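Local coordinates for protein aminopeptidase C (Lactobacillus rhamnosus, PDB 4K7C) that probably removes amino acids from the N-termini of peptides, as a papain-like cysteine aminopeptidase that assembles as a hexamer, at residues I35-N41 and I336-L342; S44-M48 and I331-I336; E150-P156 and P245-F249. All blocks are in the same frame, centred on the assembly; numbering follows the deposited sequence. Where two conformers were deposited one is given.

Interaction 1 of 3, residues I35-N41 and I336-L342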
ATOM      1  N   ILE A  35      20.069   7.527 -16.026  1.00 15.58           N
ATOM      2  CA  ILE A  35      21.157   6.776 -16.689  1.00 14.89           C
ATOM      3  C   ILE A  35      20.913   5.281 -16.875  1.00 14.47           C
ATOM      4  O   ILE A  35      20.960   4.762 -17.991  1.00 15.14           O
ATOM      5  CB  ILE A  35      22.441   7.051 -15.958  1.00 17.13           C
ATOM      6  CG1 ILE A  35      22.813   8.518 -16.172  1.00 16.78           C
ATOM      7  CG2 ILE A  35      23.549   6.187 -16.523  1.00 19.29           C
ATOM      8  CD1 ILE A  35      23.948   8.945 -15.252  1.00 19.73           C
ATOM      9  N   ASN A  36      20.695   4.586 -15.766  1.00 16.84           N
ATOM     10  CA  ASN A  36      20.510   3.152 -15.767  1.00 15.68           C
ATOM     11  C   ASN A  36      19.381   2.686 -16.659  1.00 16.15           C
ATOM     12  O   ASN A  36      19.568   1.826 -17.465  1.00 14.25           O
ATOM     13  CB  ASN A  36      20.279   2.580 -14.326  1.00 19.02           C
ATOM     14  CG  ASN A  36      21.564   2.608 -13.435  1.00 22.59           C
ATOM     15  OD1 ASN A  36      22.685   2.796 -13.895  1.00 22.44           O
ATOM     16  ND2 ASN A  36      21.362   2.448 -12.137  1.00 23.32           N
ATOM     17  N   ALA A  37      18.202   3.278 -16.517  1.00 15.57           N
ATOM     18  CA  ALA A  37      17.071   2.853 -17.266  1.00 15.36           C
ATOM     19  C   ALA A  37      17.162   3.241 -18.703  1.00 14.94           C
ATOM     20  O   ALA A  37      16.519   2.624 -19.551  1.00 15.37           O
ATOM     21  CB  ALA A  37      15.794   3.412 -16.626  1.00 16.04           C
ATOM     22  N   THR A  38      17.991   4.240 -19.028  1.00 13.14           N
ATOM     23  CA  THR A  38      18.199   4.578 -20.458  1.00 15.43           C
ATOM     24  C   THR A  38      19.207   3.636 -21.138  1.00 14.54           C
ATOM     25  O   THR A  38      19.031   3.132 -22.205  1.00 13.46           O
ATOM     26  CB  THR A  38      18.591   6.087 -20.628  1.00 15.15           C
ATOM     27  OG1 THR A  38      17.532   6.886 -20.081  1.00 15.35           O
ATOM     28  CG2 THR A  38      18.789   6.348 -22.122  1.00 15.08           C
ATOM     29  N   ALA A  39      20.259   3.304 -20.424  1.00 14.71           N
ATOM     30  CA  ALA A  39      21.370   2.534 -20.918  1.00 15.80           C
ATOM     31  C   ALA A  39      21.310   1.024 -20.807  1.00 16.63           C
ATOM     32  O   ALA A  39      22.176   0.370 -21.374  1.00 16.10           O
ATOM     33  CB  ALA A  39      22.617   2.982 -20.171  1.00 15.62           C
ATOM     34  N   GLU A  40      20.314   0.476 -20.102  1.00 14.19           N
ATOM     35  CA  GLU A  40      20.311  -0.960 -19.763  1.00 13.35           C
ATOM     36  C   GLU A  40      19.983  -1.760 -21.069  1.00 14.08           C
ATOM     37  O   GLU A  40      19.186  -1.343 -21.915  1.00 14.51           O
ATOM     38  CB  GLU A  40      19.367  -1.243 -18.619  1.00 15.20           C
ATOM     39  CG  GLU A  40      19.519  -2.677 -18.145  1.00 16.30           C
ATOM     40  CD  GLU A  40      19.047  -2.929 -16.725  1.00 16.47           C
ATOM     41  OE1 GLU A  40      18.713  -1.926 -16.045  1.00 16.66           O
ATOM     42  OE2 GLU A  40      19.103  -4.157 -16.312  1.00 19.24           O
ATOM     43  N   ASN A  41      20.740  -2.828 -21.225  1.00 13.83           N
ATOM     44  CA  ASN A  41      20.889  -3.602 -22.453  1.00 14.41           C
ATOM     45  C   ASN A  41      20.295  -4.995 -22.309  1.00 12.73           C
ATOM     46  O   ASN A  41      20.836  -5.895 -21.608  1.00 14.76           O
ATOM     47  CB  ASN A  41      22.374  -3.681 -22.678  1.00 14.53           C
ATOM     48  CG  ASN A  41      22.758  -4.459 -23.894  1.00 16.21           C
ATOM     49  OD1 ASN A  41      21.970  -4.824 -24.775  1.00 14.37           O
ATOM     50  ND2 ASN A  41      23.978  -4.787 -23.915  1.00 15.32           N
ATOM     51  N   ILE A 336      25.725  -4.917 -19.161  1.00 14.68           N
ATOM     52  CA  ILE A 336      24.361  -4.637 -18.676  1.00 15.11           C
ATOM     53  C   ILE A 336      23.918  -3.231 -18.999  1.00 15.36           C
ATOM     54  O   ILE A 336      22.714  -3.005 -19.247  1.00 14.78           O
ATOM     55  CB  ILE A 336      24.113  -5.084 -17.218  1.00 14.61           C
ATOM     56  CG1 ILE A 336      22.649  -5.019 -16.877  1.00 14.38           C
ATOM     57  CG2 ILE A 336      24.872  -4.170 -16.223  1.00 15.48           C
ATOM     58  CD1 ILE A 336      21.767  -5.922 -17.686  1.00 14.17           C
ATOM     59  N   TYR A 337      24.872  -2.301 -19.053  1.00 14.78           N
ATOM     60  CA  TYR A 337      24.627  -0.930 -19.502  1.00 16.53           C
ATOM     61  C   TYR A 337      25.548  -0.621 -20.629  1.00 17.44           C
ATOM     62  O   TYR A 337      26.648  -1.139 -20.663  1.00 18.41           O
ATOM     63  CB  TYR A 337      24.870   0.094 -18.407  1.00 15.07           C
ATOM     64  CG  TYR A 337      24.071  -0.164 -17.133  1.00 16.04           C
ATOM     65  CD1 TYR A 337      22.691  -0.072 -17.101  1.00 15.90           C
ATOM     66  CD2 TYR A 337      24.718  -0.481 -15.939  1.00 15.35           C
ATOM     67  CE1 TYR A 337      21.996  -0.292 -15.921  1.00 18.00           C
ATOM     68  CE2 TYR A 337      24.055  -0.723 -14.742  1.00 15.40           C
ATOM     69  CZ  TYR A 337      22.671  -0.644 -14.719  1.00 17.26           C
ATOM     70  OH  TYR A 337      21.975  -0.874 -13.586  1.00 18.57           O
ATOM     71  N   LYS A 338      25.094   0.235 -21.553  1.00 16.65           N
ATOM     72  CA  LYS A 338      25.998   0.765 -22.590  1.00 17.05           C
ATOM     73  C   LYS A 338      26.083   2.254 -22.466  1.00 14.54           C
ATOM     74  O   LYS A 338      25.516   3.018 -23.275  1.00 14.83           O
ATOM     75  CB  LYS A 338      25.522   0.346 -23.952  1.00 17.54           C
ATOM     76  CG  LYS A 338      25.638  -1.118 -24.185  1.00 17.68           C
ATOM     77  CD  LYS A 338      27.093  -1.611 -24.326  1.00 17.44           C
ATOM     78  CE  LYS A 338      27.267  -3.044 -24.715  1.00 18.67           C
ATOM     79  NZ  LYS A 338      28.726  -3.448 -24.773  1.00 18.34           N
ATOM     80  N   LYS A 339      26.731   2.678 -21.387  1.00 15.16           N
ATOM     81  CA  LYS A 339      26.878   4.101 -21.135  1.00 17.13           C
ATOM     82  C   LYS A 339      27.768   4.835 -22.112  1.00 18.84           C
ATOM     83  O   LYS A 339      27.429   5.936 -22.518  1.00 16.72           O
ATOM     84  CB  LYS A 339      27.331   4.385 -19.707  1.00 17.16           C
ATOM     85  CG  LYS A 339      26.347   3.909 -18.696  1.00 18.96           C
ATOM     86  CD  LYS A 339      26.977   3.720 -17.335  1.00 23.52           C
ATOM     87  CE  LYS A 339      25.950   3.279 -16.311  1.00 23.37           C
ATOM     88  NZ  LYS A 339      26.637   2.878 -15.050  1.00 27.30           N
ATOM     89  N   ASP A 340      28.857   4.209 -22.544  1.00 19.39           N
ATOM     90  CA  ASP A 340      29.807   4.864 -23.476  1.00 18.59           C
ATOM     91  C   ASP A 340      29.053   5.199 -24.761  1.00 19.28           C
ATOM     92  O   ASP A 340      29.160   6.301 -25.278  1.00 16.59           O
ATOM     93  CB  ASP A 340      31.042   3.999 -23.785  1.00 18.83           C
ATOM     94  CG  ASP A 340      31.775   3.431 -22.535  1.00 23.11           C
ATOM     95  OD1 ASP A 340      31.106   2.929 -21.556  1.00 21.42           O
ATOM     96  OD2 ASP A 340      33.049   3.448 -22.572  1.00 20.61           O
ATOM     97  N   ASP A 341      28.247   4.252 -25.223  1.00 15.29           N
ATOM     98  CA  ASP A 341      27.453   4.464 -26.414  1.00 19.53           C
ATOM     99  C   ASP A 341      26.448   5.590 -26.212  1.00 17.90           C
ATOM    100  O   ASP A 341      26.315   6.532 -27.050  1.00 17.46           O
ATOM    101  CB  ASP A 341      26.575   3.257 -26.695  1.00 24.34           C
ATOM    102  CG  ASP A 341      27.315   2.087 -27.335  1.00 32.50           C
ATOM    103  OD1 ASP A 341      28.485   2.261 -27.789  1.00 33.87           O
ATOM    104  OD2 ASP A 341      26.671   0.995 -27.420  1.00 35.81           O
ATOM    105  N   LEU A 342      25.766   5.586 -25.060  1.00 17.09           N
ATOM    106  CA  LEU A 342      24.732   6.592 -24.765  1.00 17.69           C
ATOM    107  C   LEU A 342      25.266   8.020 -24.755  1.00 16.10           C
ATOM    108  O   LEU A 342      24.685   8.900 -25.404  1.00 16.75           O
ATOM    109  CB  LEU A 342      24.143   6.349 -23.377  1.00 15.26           C
ATOM    110  CG  LEU A 342      23.096   7.306 -22.820  1.00 15.45           C
ATOM    111  CD1 LEU A 342      21.951   7.606 -23.767  1.00 15.35           C
ATOM    112  CD2 LEU A 342      22.535   6.695 -21.509  1.00 15.29           C
TER
HETATM  113  O   HOH W   1      25.079   2.061 -12.799  1.00 27.22           O
HETATM  114  O   HOH W   2      19.322  -1.236 -13.354  1.00 26.21           O

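Interaction 2 of 3, residues S44-M48 and I331-I336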
ATOM      1  N   SER A  44      22.423  -8.253 -22.773  1.00 15.87           N
ATOM      2  CA  SER A  44      23.016  -8.790 -21.550  1.00 16.87           C
ATOM      3  C   SER A  44      22.032  -9.689 -20.820  1.00 17.04           C
ATOM      4  O   SER A  44      22.409 -10.805 -20.304  1.00 17.62           O
ATOM      5  CB  SER A  44      23.483  -7.678 -20.675  1.00 18.98           C
ATOM      6  OG  SER A  44      23.969  -8.118 -19.431  1.00 18.44           O
ATOM      7  N   LYS A  45      20.819  -9.207 -20.638  1.00 16.73           N
ATOM      8  CA  LYS A  45      19.812 -10.070 -20.043  1.00 17.24           C
ATOM      9  C   LYS A  45      19.680 -11.444 -20.722  1.00 18.09           C
ATOM     10  O   LYS A  45      19.511 -12.498 -20.036  1.00 19.28           O
ATOM     11  CB  LYS A  45      18.467  -9.380 -20.003  1.00 16.85           C
ATOM     12  CG  LYS A  45      18.428  -8.094 -19.125  1.00 16.47           C
ATOM     13  CD  LYS A  45      17.097  -7.331 -19.244  1.00 17.27           C
ATOM     14  CE  LYS A  45      17.112  -6.081 -18.407  1.00 16.26           C
ATOM     15  NZ  LYS A  45      15.856  -5.303 -18.535  1.00 17.95           N
ATOM     16  N   VAL A  46      19.696 -11.453 -22.058  1.00 15.47           N
ATOM     17  CA  VAL A  46      19.684 -12.705 -22.787  1.00 16.87           C
ATOM     18  C   VAL A  46      20.921 -13.581 -22.469  1.00 18.18           C
ATOM     19  O   VAL A  46      20.760 -14.779 -22.178  1.00 19.30           O
ATOM     20  CB  VAL A  46      19.444 -12.466 -24.291  1.00 16.26           C
ATOM     21  CG1 VAL A  46      19.626 -13.716 -25.141  1.00 17.50           C
ATOM     22  CG2 VAL A  46      18.044 -11.798 -24.475  1.00 19.61           C
ATOM     23  N   ALA A  47      22.104 -12.989 -22.511  1.00 18.28           N
ATOM     24  CA  ALA A  47      23.365 -13.709 -22.290  1.00 18.02           C
ATOM     25  C   ALA A  47      23.472 -14.235 -20.886  1.00 20.28           C
ATOM     26  O   ALA A  47      24.146 -15.204 -20.665  1.00 21.60           O
ATOM     27  CB  ALA A  47      24.557 -12.790 -22.613  1.00 16.72           C
HETATM   28  N   MSE A  48      22.826 -13.570 -19.941  1.00 17.31           N
HETATM   29  CA  MSE A  48      22.992 -13.823 -18.478  1.00 18.92           C
HETATM   30  C   MSE A  48      21.911 -14.701 -17.917  1.00 19.31           C
HETATM   31  O   MSE A  48      21.625 -14.702 -16.724  1.00 19.16           O
HETATM   32  CB  MSE A  48      23.147 -12.538 -17.738  1.00 18.53           C
HETATM   33  CG  MSE A  48      24.391 -11.770 -18.179  1.00 15.10           C
HETATM   34 SE   MSE A  48      26.013 -12.781 -17.572  1.00 21.39          SE
HETATM   35  CE  MSE A  48      26.754 -13.254 -19.319  1.00 18.11           C
ATOM     36  N   ILE A 331      22.090  -8.911 -12.126  1.00 16.08           N
ATOM     37  CA  ILE A 331      22.973  -9.155 -13.225  1.00 17.58           C
ATOM     38  C   ILE A 331      24.213  -8.265 -13.055  1.00 17.08           C
ATOM     39  O   ILE A 331      24.110  -7.004 -12.948  1.00 17.99           O
ATOM     40  CB  ILE A 331      22.253  -8.797 -14.556  1.00 17.52           C
ATOM     41  CG1 ILE A 331      21.060  -9.685 -14.822  1.00 18.94           C
ATOM     42  CG2 ILE A 331      23.253  -8.918 -15.711  1.00 18.06           C
ATOM     43  CD1 ILE A 331      20.152  -9.269 -15.954  1.00 19.49           C
ATOM     44  N   LEU A 332      25.378  -8.926 -13.024  1.00 15.53           N
ATOM     45  CA  LEU A 332      26.645  -8.280 -12.894  1.00 17.87           C
ATOM     46  C   LEU A 332      27.359  -8.556 -14.237  1.00 16.79           C
ATOM     47  O   LEU A 332      27.866  -9.654 -14.459  1.00 15.45           O
ATOM     48  CB  LEU A 332      27.419  -8.904 -11.726  1.00 18.16           C
ATOM     49  CG  LEU A 332      26.749  -9.052 -10.358  1.00 21.21           C
ATOM     50  CD1 LEU A 332      27.621  -9.626  -9.225  1.00 20.07           C
ATOM     51  CD2 LEU A 332      26.206  -7.728  -9.925  1.00 23.51           C
ATOM     52  N   ASP A 333      27.368  -7.602 -15.149  1.00 17.55           N
ATOM     53  CA  ASP A 333      27.852  -7.851 -16.484  1.00 16.81           C
ATOM     54  C   ASP A 333      28.327  -6.479 -16.982  1.00 18.81           C
ATOM     55  O   ASP A 333      27.616  -5.453 -16.879  1.00 18.94           O
ATOM     56  CB  ASP A 333      26.765  -8.485 -17.426  1.00 17.14           C
ATOM     57  CG  ASP A 333      27.278  -8.834 -18.829  1.00 17.30           C
ATOM     58  OD1 ASP A 333      28.533  -8.687 -19.113  1.00 17.49           O
ATOM     59  OD2 ASP A 333      26.381  -9.213 -19.652  1.00 18.84           O
ATOM     60  N   THR A 334      29.572  -6.467 -17.488  1.00 18.08           N
ATOM     61  CA  THR A 334      30.121  -5.304 -18.172  1.00 16.70           C
ATOM     62  C   THR A 334      29.191  -4.817 -19.316  1.00 16.72           C
ATOM     63  O   THR A 334      29.255  -3.667 -19.659  1.00 19.86           O
ATOM     64  CB  THR A 334      31.497  -5.601 -18.745  1.00 17.83           C
ATOM     65  OG1 THR A 334      31.411  -6.756 -19.552  1.00 20.73           O
ATOM     66  CG2 THR A 334      32.502  -5.799 -17.667  1.00 21.70           C
ATOM     67  N   ASN A 335      28.338  -5.689 -19.858  1.00 16.48           N
ATOM     68  CA  ASN A 335      27.402  -5.323 -20.932  1.00 16.49           C
ATOM     69  C   ASN A 335      25.994  -4.900 -20.461  1.00 16.61           C
ATOM     70  O   ASN A 335      25.170  -4.522 -21.344  1.00 17.09           O
ATOM     71  CB  ASN A 335      27.268  -6.451 -22.027  1.00 15.82           C
ATOM     72  CG  ASN A 335      28.585  -6.740 -22.730  1.00 18.02           C
ATOM     73  OD1 ASN A 335      28.933  -7.962 -23.051  1.00 22.40           O
ATOM     74  ND2 ASN A 335      29.320  -5.709 -22.998  1.00 15.61           N
ATOM     75  N   ILE A 336      25.725  -4.917 -19.161  1.00 14.68           N
ATOM     76  CA  ILE A 336      24.361  -4.637 -18.676  1.00 15.11           C
ATOM     77  C   ILE A 336      23.918  -3.231 -18.999  1.00 15.36           C
ATOM     78  O   ILE A 336      22.714  -3.005 -19.247  1.00 14.78           O
ATOM     79  CB  ILE A 336      24.113  -5.084 -17.218  1.00 14.61           C
ATOM     80  CG1 ILE A 336      22.649  -5.019 -16.877  1.00 14.38           C
ATOM     81  CG2 ILE A 336      24.872  -4.170 -16.223  1.00 15.48           C
ATOM     82  CD1 ILE A 336      21.767  -5.922 -17.686  1.00 14.17           C
TER

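Interaction 3 of 3, residues E150-P156 and P245-F249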
ATOM      1  N   GLU A 150      37.578 -19.018  15.343  1.00 20.67           N
ATOM      2  CA  GLU A 150      38.616 -19.692  16.120  1.00 22.44           C
ATOM      3  C   GLU A 150      38.438 -19.377  17.595  1.00 22.63           C
ATOM      4  O   GLU A 150      38.577 -20.257  18.417  1.00 21.16           O
ATOM      5  CB  GLU A 150      40.006 -19.299  15.640  1.00 24.19           C
ATOM      6  CG  GLU A 150      40.242 -19.967  14.294  1.00 27.31           C
ATOM      7  CD  GLU A 150      41.539 -19.581  13.659  1.00 31.14           C
ATOM      8  OE1 GLU A 150      42.158 -20.504  13.105  1.00 32.26           O
ATOM      9  OE2 GLU A 150      41.897 -18.384  13.687  1.00 32.36           O
ATOM     10  N   LYS A 151      38.130 -18.148  17.937  1.00 20.19           N
ATOM     11  CA  LYS A 151      38.115 -17.761  19.343  1.00 19.12           C
ATOM     12  C   LYS A 151      36.750 -18.074  20.021  1.00 19.79           C
ATOM     13  O   LYS A 151      36.697 -18.389  21.250  1.00 17.40           O
ATOM     14  CB  LYS A 151      38.475 -16.305  19.480  1.00 18.38           C
ATOM     15  CG  LYS A 151      38.470 -15.812  20.908  1.00 19.90           C
ATOM     16  CD  LYS A 151      39.087 -14.424  20.980  1.00 20.21           C
ATOM     17  CE  LYS A 151      39.346 -14.070  22.405  1.00 18.80           C
ATOM     18  NZ  LYS A 151      40.050 -12.786  22.446  1.00 18.55           N
ATOM     19  N   TYR A 152      35.663 -17.965  19.240  1.00 17.90           N
ATOM     20  CA  TYR A 152      34.298 -17.981  19.779  1.00 18.46           C
ATOM     21  C   TYR A 152      33.300 -19.009  19.317  1.00 16.17           C
ATOM     22  O   TYR A 152      32.199 -19.183  19.901  1.00 18.97           O
ATOM     23  CB  TYR A 152      33.678 -16.607  19.617  1.00 15.94           C
ATOM     24  CG  TYR A 152      34.375 -15.510  20.384  1.00 16.47           C
ATOM     25  CD1 TYR A 152      34.253 -15.428  21.778  1.00 16.32           C
ATOM     26  CD2 TYR A 152      35.075 -14.492  19.736  1.00 15.42           C
ATOM     27  CE1 TYR A 152      34.872 -14.398  22.519  1.00 15.72           C
ATOM     28  CE2 TYR A 152      35.668 -13.437  20.453  1.00 15.50           C
ATOM     29  CZ  TYR A 152      35.624 -13.396  21.843  1.00 17.92           C
ATOM     30  OH  TYR A 152      36.208 -12.394  22.576  1.00 16.91           O
ATOM     31  N   GLY A 153      33.677 -19.707  18.286  1.00 16.88           N
ATOM     32  CA  GLY A 153      32.839 -20.689  17.617  1.00 14.72           C
ATOM     33  C   GLY A 153      31.645 -20.105  16.927  1.00 17.25           C
ATOM     34  O   GLY A 153      31.751 -19.007  16.399  1.00 15.71           O
ATOM     35  N   ILE A 154      30.571 -20.845  16.855  1.00 16.01           N
ATOM     36  CA  ILE A 154      29.387 -20.393  16.142  1.00 16.79           C
ATOM     37  C   ILE A 154      28.191 -21.112  16.747  1.00 16.32           C
ATOM     38  O   ILE A 154      28.314 -22.152  17.418  1.00 16.02           O
ATOM     39  CB  ILE A 154      29.530 -20.576  14.577  1.00 19.26           C
ATOM     40  CG1 ILE A 154      28.529 -19.678  13.774  1.00 22.50           C
ATOM     41  CG2 ILE A 154      29.416 -22.038  14.131  1.00 18.46           C
ATOM     42  CD1 ILE A 154      28.556 -18.191  14.124  1.00 22.99           C
ATOM     43  N   VAL A 155      27.019 -20.564  16.492  1.00 16.22           N
ATOM     44  CA  VAL A 155      25.751 -21.127  16.903  1.00 16.04           C
ATOM     45  C   VAL A 155      24.691 -21.093  15.769  1.00 18.42           C
ATOM     46  O   VAL A 155      24.780 -20.243  14.861  1.00 17.11           O
ATOM     47  CB  VAL A 155      25.200 -20.446  18.180  1.00 17.75           C
ATOM     48  CG1 VAL A 155      26.220 -20.501  19.300  1.00 15.69           C
ATOM     49  CG2 VAL A 155      24.723 -19.017  17.940  1.00 16.80           C
ATOM     50  N   PRO A 156      23.706 -21.983  15.844  1.00 16.24           N
ATOM     51  CA  PRO A 156      22.522 -21.847  14.996  1.00 17.19           C
ATOM     52  C   PRO A 156      21.898 -20.467  15.148  1.00 16.08           C
ATOM     53  O   PRO A 156      21.856 -19.866  16.192  1.00 16.17           O
ATOM     54  CB  PRO A 156      21.583 -22.891  15.560  1.00 15.67           C
ATOM     55  CG  PRO A 156      22.479 -23.921  16.162  1.00 17.89           C
ATOM     56  CD  PRO A 156      23.475 -23.053  16.858  1.00 17.67           C
ATOM     57  N   PRO A 245      29.334 -22.967  21.734  1.00 16.41           N
ATOM     58  CA  PRO A 245      29.602 -22.454  20.366  1.00 16.54           C
ATOM     59  C   PRO A 245      30.811 -23.146  19.751  1.00 16.26           C
ATOM     60  O   PRO A 245      30.854 -23.455  18.554  1.00 16.95           O
ATOM     61  CB  PRO A 245      29.791 -20.943  20.606  1.00 17.73           C
ATOM     62  CG  PRO A 245      28.818 -20.666  21.743  1.00 17.79           C
ATOM     63  CD  PRO A 245      29.078 -21.859  22.671  1.00 16.27           C
ATOM     64  N   GLN A 246      31.799 -23.448  20.579  1.00 17.60           N
ATOM     65  CA  GLN A 246      32.982 -24.146  20.079  0.50 19.51           C
ATOM     66  C   GLN A 246      32.801 -25.618  19.800  1.00 18.50           C
ATOM     67  O   GLN A 246      33.225 -26.054  18.756  1.00 17.78           O
ATOM     68  CB  GLN A 246      34.205 -23.815  20.934  0.50 19.05           C
ATOM     69  CG  GLN A 246      34.394 -22.295  20.977  0.50 20.35           C
ATOM     70  CD  GLN A 246      35.701 -21.874  21.561  0.50 20.02           C
ATOM     71  OE1 GLN A 246      35.797 -21.470  22.736  0.50 24.88           O
ATOM     72  NE2 GLN A 246      36.748 -22.015  20.766  0.50 21.32           N
ATOM     73  N   THR A 247      32.104 -26.377  20.663  1.00 19.36           N
ATOM     74  CA  THR A 247      31.806 -27.749  20.296  1.00 19.16           C
ATOM     75  C   THR A 247      30.825 -27.901  19.099  1.00 17.53           C
ATOM     76  O   THR A 247      30.930 -28.791  18.302  1.00 18.12           O
ATOM     77  CB  THR A 247      31.364 -28.620  21.505  1.00 18.36           C
ATOM     78  OG1 THR A 247      30.189 -28.083  22.075  1.00 16.44           O
ATOM     79  CG2 THR A 247      32.464 -28.635  22.512  1.00 19.20           C
ATOM     80  N   PHE A 248      29.867 -26.993  19.007  1.00 19.17           N
ATOM     81  CA  PHE A 248      28.970 -26.935  17.839  1.00 17.54           C
ATOM     82  C   PHE A 248      29.806 -26.729  16.575  1.00 16.15           C
ATOM     83  O   PHE A 248      29.675 -27.474  15.605  1.00 17.61           O
ATOM     84  CB  PHE A 248      27.943 -25.808  18.032  1.00 16.68           C
ATOM     85  CG  PHE A 248      27.018 -25.694  16.882  1.00 19.03           C
ATOM     86  CD1 PHE A 248      25.925 -26.543  16.776  1.00 19.75           C
ATOM     87  CD2 PHE A 248      27.343 -24.867  15.791  1.00 19.04           C
ATOM     88  CE1 PHE A 248      25.114 -26.505  15.638  1.00 18.40           C
ATOM     89  CE2 PHE A 248      26.521 -24.865  14.671  1.00 19.35           C
ATOM     90  CZ  PHE A 248      25.413 -25.685  14.599  1.00 17.79           C
ATOM     91  N   PHE A 249      30.687 -25.745  16.569  1.00 18.03           N
ATOM     92  CA  PHE A 249      31.535 -25.572  15.413  1.00 20.51           C
ATOM     93  C   PHE A 249      32.307 -26.844  15.065  1.00 19.02           C
ATOM     94  O   PHE A 249      32.329 -27.284  13.897  1.00 20.23           O
ATOM     95  CB  PHE A 249      32.484 -24.399  15.532  1.00 20.45           C
ATOM     96  CG  PHE A 249      33.349 -24.209  14.287  1.00 21.05           C
ATOM     97  CD1 PHE A 249      32.856 -23.557  13.172  1.00 22.82           C
ATOM     98  CD2 PHE A 249      34.647 -24.760  14.229  1.00 21.65           C
ATOM     99  CE1 PHE A 249      33.617 -23.483  12.022  1.00 21.95           C
ATOM    100  CE2 PHE A 249      35.443 -24.609  13.098  1.00 22.33           C
ATOM    101  CZ  PHE A 249      34.926 -24.013  11.996  1.00 22.09           C
TER
HETATM  102  O   HOH W   3      39.179 -21.474  21.572  1.00 35.13           O

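Interaction 1 of 3, residues I35-N41 and I336-L342
The amide of Asn36 lies over one face of the Tyr337 ring, its plane only 12° from that of the ring, with OD1 displaced toward the rim and 3.5 Å from CZ. At the ring's edge, in its plane, sit the backbone N of Glu40 and a water that donates to both Tyr337 OH and Glu40 OE1, while the Glu40 carboxylate stands steeply to the ring, 75° between planes. The phenol suits this place because its flat body takes the Asn36 amide on one face while its hydroxyl, also bonded to Ser325 O, stays satisfied.

The framework is an isolated antiparallel beta bridge in which Glu40 and Tyr337 form a non-hydrogen-bonded pair. Lys338 N donates to Ala39 O at 2.9 Å and Asn41 N to Ile336 O at 2.8 Å, while the CA-H groups of Tyr337 and Glu40 also approach these two carbonyl oxygens. The bridge ties the end of helix 23-39 to the start of helix 339-343, where Lys338 is the N-cap residue. Asn41 caps the following helix through OD1 to Asp43 N. Nearby, Asn36 N is bonded to Glu171 of the third subunit.

With CG opposite its backbone N (chi1 -172°) and an extended chain, Glu40 runs alongside Ile336, and OE2 comes 3.5 Å from CD1. Toward the helices, the long chain of Lys339 crosses Ile35 at about a right angle, CE meeting CG2 at 3.8 Å; its NZ reaches Asn36 OD1 through a second water. Small Ala39 lets the helices approach closely: Leu342 CD2 touches Ala39 CB at 3.9 Å and Thr38 CG2 at 3.8 Å.

Interaction 2 of 3, residues S44-M48 and I331-I336
Met48, present as selenomethionine in this derivative, points from the end of helix 42-47 toward Ile331 and Asp333. Its CB is 4.2 Å from Ile331 CG2; CG touches the same methyl and also comes 3.6 Å from Asp333 OD2. The chain then bends at both chi2 and chi3, which keeps SE and the terminal CE beside that carboxylate oxygen, each at a looser 4.1 Å. The flexible, apolar chain can bend to touch both Ile331 and the carboxylate, whose polar needs are met by other groups.

The oxygen itself is gripped by Ser44, whose OG donates to Asp333 OD2 over 2.7 Å, arriving on the anti side and 32° out of the carboxylate plane. A short serine chain puts the hydroxyl directly at the carboxylate, and OG also lies against Ile336 CD1. Beside it, Ile331 CD1 packs on Lys45 CG at 3.8 Å, the two chains crossing nearly perpendicularly.

The second carboxylate oxygen, OD1, accepts from Ser400 OG and, from above its plane, from Asn335 N in an almost straight bond (170°). Asp333 thereby joins helix 42-47 to an Asx turn, which overlaps the type I beta turn from Asp333 to Ile336 that follows strand 331-332.

Interaction 3 of 3, residues E150-P156 and P245-F249
One backbone hydrogen bond joins the segments: Ile154 N donates to Pro245 O over 3.1 Å, from above the carbonyl plane. The same oxygen accepts Phe249 N from the opposite face in the first turn of helix 245-253, so two N-H groups grip it. Pro245 suits the start of a helix, where its lack of an N-H costs nothing.

Weaker CH...O contacts flank this bond. Gly153 CA lies 3.5 Å from Pro245 O, and Pro245 CA comes 3.2 Å from Ile154 O. Gly153 turns the chain out of helix 142-152 with positive phi (66°), and having no side chain it can lie directly against the Pro245 carbonyl.

Within this papain-like peptidase, the contact sets the exit of helix 142-152 against the helix that follows the two-stranded sheet of 226-231 and 237-243. Tyr98 of helix 96-117 packs on Ile154, Val155 and Pro245, and Phe228 meets the Phe248 ring edge-to-face.

Apolar side chains fill the interface. The branch at Ile154 CB aims CG2 at the edges of two rings, 3.9 Å from both Phe248 CD2 and Phe249 CD1. Val155 and Pro245 lie side by side, CG1 to CG at 3.6 Å.

A CH-pi contact completes the set. Phe248 swings its ring away from its own backbone N (chi1 180°), toward segment 150-156, and presents a face to Pro156, whose CD stands 4.0 Å from the ring centroid, 11° off the normal; the CH groups of the rigid proline ring suit the pi face of the phenylalanine.

Interactions 1 and 2 are neighbours, their centres about 11 Å apart. They share Ile336, and Asn41 ND2 probably donates to Asn335 O at 2.8 Å, while Glu40 OE2 packs against Lys45 CE at 3.5 Å. Together they hold the consecutive helices 23-39 and 42-47 against the run from strand 331-332 to helix 339-343. Interaction 3 lies on the opposite side of the chain's centre, with nearest atoms about 33 Å from interaction 1 and about 25 Å from interaction 2. Interactions 1 and 3 nevertheless both touch the third subunit. Glycerol, probably from the crystallisation liquor, is hydrogen-bonded at each contact, by Glu40 OE1, Lys45 NZ and the backbone O of Tyr152.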